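Local coordinates for protein meso-diaminopimelate dehydrogenase (Clostridium tetani, PDB 3WGY) that catalyses, in its natural form, the NADP-dependent oxidative deamination of meso-2,6-diaminopimelate, and is captured here as an engineered variant with 4-methyl-2-oxovalerate bound, at residues B[114-119]-B[299-305]; B[147-153]-B[170-175]. The protein carries 6 engineered substitutions. All coordinates share one frame. Numbering follows the deposited sequence.

Interaction 1: B[114-119]-B[299-305]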
loop_
_atom_site.group_PDB
_atom_site.type_symbol
_atom_site.label_atom_id
_atom_site.label_comp_id
_atom_site.label_asym_id
_atom_site.label_seq_id
_atom_site.Cartn_x
_atom_site.Cartn_y
_atom_site.Cartn_z
ATOM N N GLY B 114 11.451 28.915 -4.703
ATOM C CA GLY B 114 12.507 28.010 -4.282
ATOM C C GLY B 114 12.067 27.107 -3.140
ATOM O O GLY B 114 12.871 26.734 -2.283
ATOM N N ASN B 115 10.784 26.759 -3.126
ATOM C CA ASN B 115 10.221 25.895 -2.089
ATOM C C ASN B 115 9.564 24.677 -2.720
ATOM O O ASN B 115 9.452 24.581 -3.939
ATOM C CB ASN B 115 9.168 26.655 -1.284
ATOM C CG ASN B 115 9.759 27.778 -0.467
ATOM O OD1 ASN B 115 9.102 28.794 -0.224
ATOM N ND2 ASN B 115 10.996 27.601 -0.021
ATOM N N ILE B 116 9.121 23.746 -1.885
ATOM C CA ILE B 116 8.456 22.552 -2.385
ATOM C C ILE B 116 7.091 22.466 -1.729
ATOM O O ILE B 116 6.947 22.765 -0.549
ATOM C CB ILE B 116 9.271 21.271 -2.081
ATOM C CG1 ILE B 116 8.432 20.026 -2.393
ATOM C CG2 ILE B 116 9.717 21.264 -0.630
ATOM C CD1 ILE B 116 9.203 18.730 -2.286
ATOM N N SER B 117 6.087 22.072 -2.505
ATOM C CA SER B 117 4.728 21.963 -1.988
ATOM C C SER B 117 4.091 20.618 -2.292
ATOM O O SER B 117 4.028 20.200 -3.444
ATOM C CB SER B 117 3.837 23.061 -2.574
ATOM O OG SER B 117 4.230 24.337 -2.112
ATOM N N LEU B 118 3.620 19.945 -1.252
ATOM C CA LEU B 118 2.954 18.661 -1.423
ATOM C C LEU B 118 1.448 18.910 -1.433
ATOM O O LEU B 118 0.892 19.429 -0.470
ATOM C CB LEU B 118 3.310 17.711 -0.277
ATOM C CG LEU B 118 2.444 16.450 -0.214
ATOM C CD1 LEU B 118 2.579 15.683 -1.525
ATOM C CD2 LEU B 118 2.870 15.584 0.978
ATOM N N ILE B 119 0.793 18.556 -2.527
ATOM C CA ILE B 119 -0.648 18.748 -2.618
ATOM C C ILE B 119 -1.405 17.422 -2.608
ATOM O O ILE B 119 -0.857 16.374 -2.950
ATOM C CB ILE B 119 -1.047 19.483 -3.911
ATOM C CG1 ILE B 119 -0.918 18.534 -5.101
ATOM C CG2 ILE B 119 -0.144 20.704 -4.127
ATOM C CD1 ILE B 119 -1.657 18.993 -6.330
ATOM N N LYS B 299 14.860 19.811 -3.520
ATOM C CA LYS B 299 13.764 19.523 -4.439
ATOM C C LYS B 299 12.883 20.775 -4.517
ATOM O O LYS B 299 12.503 21.327 -3.488
ATOM C CB LYS B 299 12.946 18.343 -3.915
ATOM C CG LYS B 299 12.458 17.391 -4.993
ATOM C CD LYS B 299 11.665 18.105 -6.079
ATOM C CE LYS B 299 11.313 17.149 -7.216
ATOM N NZ LYS B 299 10.653 17.831 -8.365
ATOM N N LYS B 300 12.561 21.216 -5.731
ATOM C CA LYS B 300 11.740 22.416 -5.917
ATOM C C LYS B 300 10.454 22.111 -6.677
ATOM O O LYS B 300 10.418 21.210 -7.513
ATOM C CB LYS B 300 12.526 23.485 -6.693
ATOM C CG LYS B 300 13.909 23.813 -6.135
ATOM C CD LYS B 300 13.837 24.433 -4.752
ATOM C CE LYS B 300 15.227 24.733 -4.212
ATOM N NZ LYS B 300 15.193 25.240 -2.810
ATOM N N GLY B 301 9.401 22.866 -6.386
ATOM C CA GLY B 301 8.140 22.660 -7.079
ATOM C C GLY B 301 7.087 21.901 -6.293
ATOM O O GLY B 301 7.265 21.612 -5.108
ATOM N N ALA B 302 5.985 21.579 -6.962
ATOM C CA ALA B 302 4.893 20.844 -6.333
ATOM C C ALA B 302 5.030 19.348 -6.603
ATOM O O ALA B 302 5.527 18.938 -7.649
ATOM C CB ALA B 302 3.553 21.347 -6.853
ATOM N N VAL B 303 4.586 18.543 -5.645
ATOM C CA VAL B 303 4.641 17.088 -5.752
ATOM C C VAL B 303 3.390 16.496 -5.121
ATOM O O VAL B 303 2.725 17.148 -4.310
ATOM C CB VAL B 303 5.862 16.505 -4.994
ATOM C CG1 VAL B 303 7.157 16.940 -5.658
ATOM C CG2 VAL B 303 5.829 16.955 -3.541
ATOM N N THR B 304 3.073 15.265 -5.508
ATOM C CA THR B 304 1.929 14.554 -4.963
ATOM C C THR B 304 2.490 13.316 -4.266
ATOM O O THR B 304 3.687 13.026 -4.379
ATOM C CB THR B 304 0.949 14.108 -6.073
ATOM O OG1 THR B 304 1.504 13.001 -6.794
ATOM C CG2 THR B 304 0.687 15.251 -7.045
ATOM N N VAL B 305 1.642 12.583 -3.550
ATOM C CA VAL B 305 2.111 11.382 -2.873
ATOM C C VAL B 305 2.698 10.385 -3.874
ATOM O O VAL B 305 3.542 9.571 -3.521
ATOM C CB VAL B 305 0.970 10.692 -2.094
ATOM C CG1 VAL B 305 0.471 11.615 -1.003
ATOM C CG2 VAL B 305 -0.174 10.324 -3.041
HETATM O O HOH W 1 -0.948 13.766 -3.251
#
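Segment 299-305 forms the outermost strand, within this chain, of the parallel Rossmann-type sheet and lies beside 114-119, in register Ile116-Gly301, Ser117-Ala302 and Leu118-Val303. Lys300 extends its amine to the Schellman turn that ends helix 99-113, NZ donating to Gly114 O at 2.8 Å. Gly301 adopts positive phi, where a side chain would jam against Lys300 O; its N donates to Asn115 O (3.0 Å) and its O accepts from Ser117 N (2.9 Å). Ala302 shares a face with Ser117, whose hydroxyl bonds to Thr89 and Ser110. On the other face Val303 CG2 meets Ile116 CD1 and Leu118 CD1, each at 4.0 Å. Val303 N binds Ser117 O (2.8 Å) and its O receives Ile119 N (3.0 Å). Beyond Thr304 a water links Val305 N (2.9 Å) to Ile119 O (2.6 Å). Four main-chain bonds thus carry the pairing, the Lys300 amine adds a fifth at the helix end, and helix 276-296 touches Ile116 and Leu118 on the apolar face.

Interaction 2: B[147-153]-B[170-175]; sequences FWGKGVS and IQYIIP. Engineered in segment 170-175: Ile173 (natural residue Thr). With COI (2-oxo-4-methylpentanoic acid), chain C.
Lys150, Pro175 and Tyr172 bury the most surface where 147-153, with a short, weakly bonded strand at 151-152, runs antiparallel to the end of strand 166-175, at the edge of the mixed sheet. CA atoms of Lys150-Ile174 and of Val152-Tyr172 lie 4.5 Å apart. Between them Gly151, extended (phi/psi -157/168°), forms the hydrogen-bonded pair with Ile173, an engineered substitution for Thr: Ile173 N to Gly151 O is 3.0 Å; Gly151 N to Ile173 O is weak at 3.4 Å. Lys150 (-53/113°), all-trans, lies over one face of the Tyr172 ring (chi1 m), with CE 3.7 Å and NZ 4.5 Å from the centroid, CH-pi plus cation-pi; Tyr172 OH bonds to His244. Pro175 CD packs against Trp148 O (3.4 Å) and Gly149 CA (3.5 Å). Ser153, at the N-cap position before helix 154-162 but without a side-chain capping bond, donates weakly from N to Gln171 OE1 (3.1 Å). A residue of the 2-oxo-4-methylpentanoic acid pocket, it brings its C to 2.9 Å from COI O1; His156 ND1 hydrogen-bonds the ligand. With one firm main-chain bond, the pairing is supplemented by the Lys150-Tyr172 contact and by Pro175 on the backbone of Trp148 and Gly149.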
loop_
_atom_site.group_PDB
_atom_site.type_symbol
_atom_site.label_atom_id
_atom_site.label_comp_id
_atom_site.label_asym_id
_atom_site.label_seq_id
_atom_site.Cartn_x
_atom_site.Cartn_y
_atom_site.Cartn_z
ATOM N N PHE B 147 -14.289 2.003 -2.831
ATOM C CA PHE B 147 -15.536 2.148 -2.077
ATOM C C PHE B 147 -15.233 3.073 -0.905
ATOM O O PHE B 147 -14.143 3.021 -0.337
ATOM C CB PHE B 147 -16.010 0.800 -1.528
ATOM C CG PHE B 147 -16.408 -0.199 -2.581
ATOM C CD1 PHE B 147 -15.460 -0.781 -3.403
ATOM C CD2 PHE B 147 -17.737 -0.595 -2.711
ATOM C CE1 PHE B 147 -15.821 -1.753 -4.340
ATOM C CE2 PHE B 147 -18.109 -1.567 -3.644
ATOM C CZ PHE B 147 -17.147 -2.146 -4.458
ATOM N N TRP B 148 -16.101 3.900 -0.516
ATOM C CA TRP B 148 -15.860 4.775 0.615
ATOM C C TRP B 148 -16.714 4.281 1.785
ATOM O O TRP B 148 -17.933 4.449 1.801
ATOM C CB TRP B 148 -16.155 6.221 0.211
ATOM C CG TRP B 148 -15.151 6.706 -0.821
ATOM C CD1 TRP B 148 -13.906 7.227 -0.577
ATOM C CD2 TRP B 148 -15.266 6.607 -2.250
ATOM N NE1 TRP B 148 -13.239 7.453 -1.764
ATOM C CE2 TRP B 148 -14.052 7.083 -2.805
ATOM C CE3 TRP B 148 -16.275 6.158 -3.116
ATOM C CZ2 TRP B 148 -13.821 7.125 -4.188
ATOM C CZ3 TRP B 148 -16.044 6.197 -4.495
ATOM C CH2 TRP B 148 -14.824 6.679 -5.015
ATOM N N GLY B 149 -16.029 3.615 2.722
ATOM C CA GLY B 149 -16.626 3.019 3.912
ATOM C C GLY B 149 -17.641 3.885 4.595
ATOM O O GLY B 149 -17.818 5.039 4.201
ATOM N N LYS B 150 -18.307 3.355 5.620
ATOM C CA LYS B 150 -19.323 4.144 6.312
ATOM C C LYS B 150 -18.786 5.502 6.768
ATOM O O LYS B 150 -17.855 5.587 7.566
ATOM C CB LYS B 150 -19.893 3.380 7.511
ATOM C CG LYS B 150 -20.971 4.157 8.251
ATOM C CD LYS B 150 -21.643 3.298 9.313
ATOM C CE LYS B 150 -22.683 4.095 10.087
ATOM N NZ LYS B 150 -23.468 3.230 11.015
ATOM N N GLY B 151 -19.316 6.614 6.159
ATOM C CA GLY B 151 -19.014 7.932 6.660
ATOM C C GLY B 151 -20.102 8.889 6.238
ATOM O O GLY B 151 -20.940 8.559 5.394
ATOM N N VAL B 152 -20.097 10.078 6.821
ATOM C CA VAL B 152 -21.097 11.072 6.528
ATOM C C VAL B 152 -20.784 11.896 5.288
ATOM O O VAL B 152 -19.622 12.115 4.941
ATOM C CB VAL B 152 -21.267 12.026 7.720
ATOM C CG1 VAL B 152 -22.408 12.976 7.445
ATOM C CG2 VAL B 152 -21.502 11.239 9.006
ATOM N N SER B 153 -21.841 12.322 4.604
ATOM C CA SER B 153 -21.706 13.174 3.429
ATOM C C SER B 153 -22.397 14.465 3.840
ATOM O O SER B 153 -23.614 14.589 3.730
ATOM C CB SER B 153 -22.413 12.561 2.227
ATOM O OG SER B 153 -21.919 11.262 1.966
ATOM N N ILE B 170 -28.919 12.880 9.999
ATOM C CA ILE B 170 -27.586 12.597 9.491
ATOM C C ILE B 170 -27.668 11.500 8.429
ATOM O O ILE B 170 -28.530 10.622 8.496
ATOM C CB ILE B 170 -26.653 12.131 10.645
ATOM C CG1 ILE B 170 -25.206 12.015 10.150
ATOM C CG2 ILE B 170 -27.124 10.777 11.172
ATOM C CD1 ILE B 170 -24.180 11.852 11.273
ATOM N N GLN B 171 -26.775 11.562 7.449
ATOM C CA GLN B 171 -26.727 10.573 6.374
ATOM C C GLN B 171 -25.381 9.854 6.389
ATOM O O GLN B 171 -24.380 10.413 6.837
ATOM C CB GLN B 171 -26.916 11.254 5.002
ATOM C CG GLN B 171 -26.696 10.326 3.789
ATOM C CD GLN B 171 -25.259 10.315 3.259
ATOM O OE1 GLN B 171 -24.304 10.584 3.990
ATOM N NE2 GLN B 171 -25.106 9.985 1.978
ATOM N N TYR B 172 -25.375 8.615 5.905
ATOM C CA TYR B 172 -24.168 7.804 5.802
ATOM C C TYR B 172 -24.164 7.112 4.445
ATOM O O TYR B 172 -25.203 6.630 3.989
ATOM C CB TYR B 172 -24.137 6.689 6.851
ATOM C CG TYR B 172 -24.006 7.135 8.282
ATOM C CD1 TYR B 172 -22.776 7.555 8.800
ATOM C CD2 TYR B 172 -25.112 7.125 9.130
ATOM C CE1 TYR B 172 -22.657 7.950 10.129
ATOM C CE2 TYR B 172 -25.006 7.518 10.452
ATOM C CZ TYR B 172 -23.777 7.926 10.945
ATOM O OH TYR B 172 -23.676 8.296 12.259
ATOM N N ILE B 173 -23.005 7.073 3.800
ATOM C CA ILE B 173 -22.869 6.358 2.539
ATOM C C ILE B 173 -22.179 5.095 3.023
ATOM O O ILE B 173 -21.243 5.166 3.823
ATOM C CB ILE B 173 -21.956 7.086 1.519
ATOM C CG1 ILE B 173 -22.600 8.404 1.077
ATOM C CG2 ILE B 173 -21.743 6.195 0.299
ATOM C CD1 ILE B 173 -21.823 9.171 -0.001
ATOM N N ILE B 174 -22.642 3.940 2.572
ATOM C CA ILE B 174 -22.047 2.694 3.024
ATOM C C ILE B 174 -21.863 1.704 1.891
ATOM O O ILE B 174 -22.774 1.491 1.089
ATOM C CB ILE B 174 -22.927 2.001 4.091
ATOM C CG1 ILE B 174 -23.299 2.982 5.205
ATOM C CG2 ILE B 174 -22.190 0.783 4.655
ATOM C CD1 ILE B 174 -24.233 2.376 6.248
ATOM N N PRO B 175 -20.672 1.095 1.799
ATOM C CA PRO B 175 -20.429 0.116 0.739
ATOM C C PRO B 175 -21.371 -1.069 0.947
ATOM O O PRO B 175 -21.652 -1.452 2.081
ATOM C CB PRO B 175 -18.966 -0.262 0.954
ATOM C CG PRO B 175 -18.371 1.026 1.448
ATOM C CD PRO B 175 -19.409 1.497 2.444
HETATM C C1 COI C . -20.980 15.782 1.225
HETATM O O1 COI C . -22.111 15.290 1.045
HETATM O O2 COI C . -20.142 15.182 1.938
HETATM C C2 COI C . -20.608 17.118 0.579
HETATM O O3 COI C . -21.399 17.737 -0.133
HETATM C C3 COI C . -19.204 17.642 0.878
HETATM C C4 COI C . -19.263 18.662 2.018
HETATM C C5 COI C . -17.847 19.130 2.359
HETATM C C6 COI C . -20.112 19.862 1.592
#

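From the N terminus, the chain builds most of the parallel sheet before reaching 114-119, then leaves it for the C-terminal domain. There, interaction 2 closes a short loop: 16 residues, including helix 154-162, separate 147-153 from 170-175. The chain continues through the mixed and antiparallel sheets and, by way of helix 276-296, comes to 299-305, where interaction 1 closes a loop of 179 residues with interaction 2 nested inside it. Interaction 1 therefore adds a late strand to the sheet begun at the N terminus, whereas interaction 2 is local to the ligand-bearing domain. Their centres are 32 Å apart, their nearest atoms about 13 Å, on opposite sides of the chain's centre.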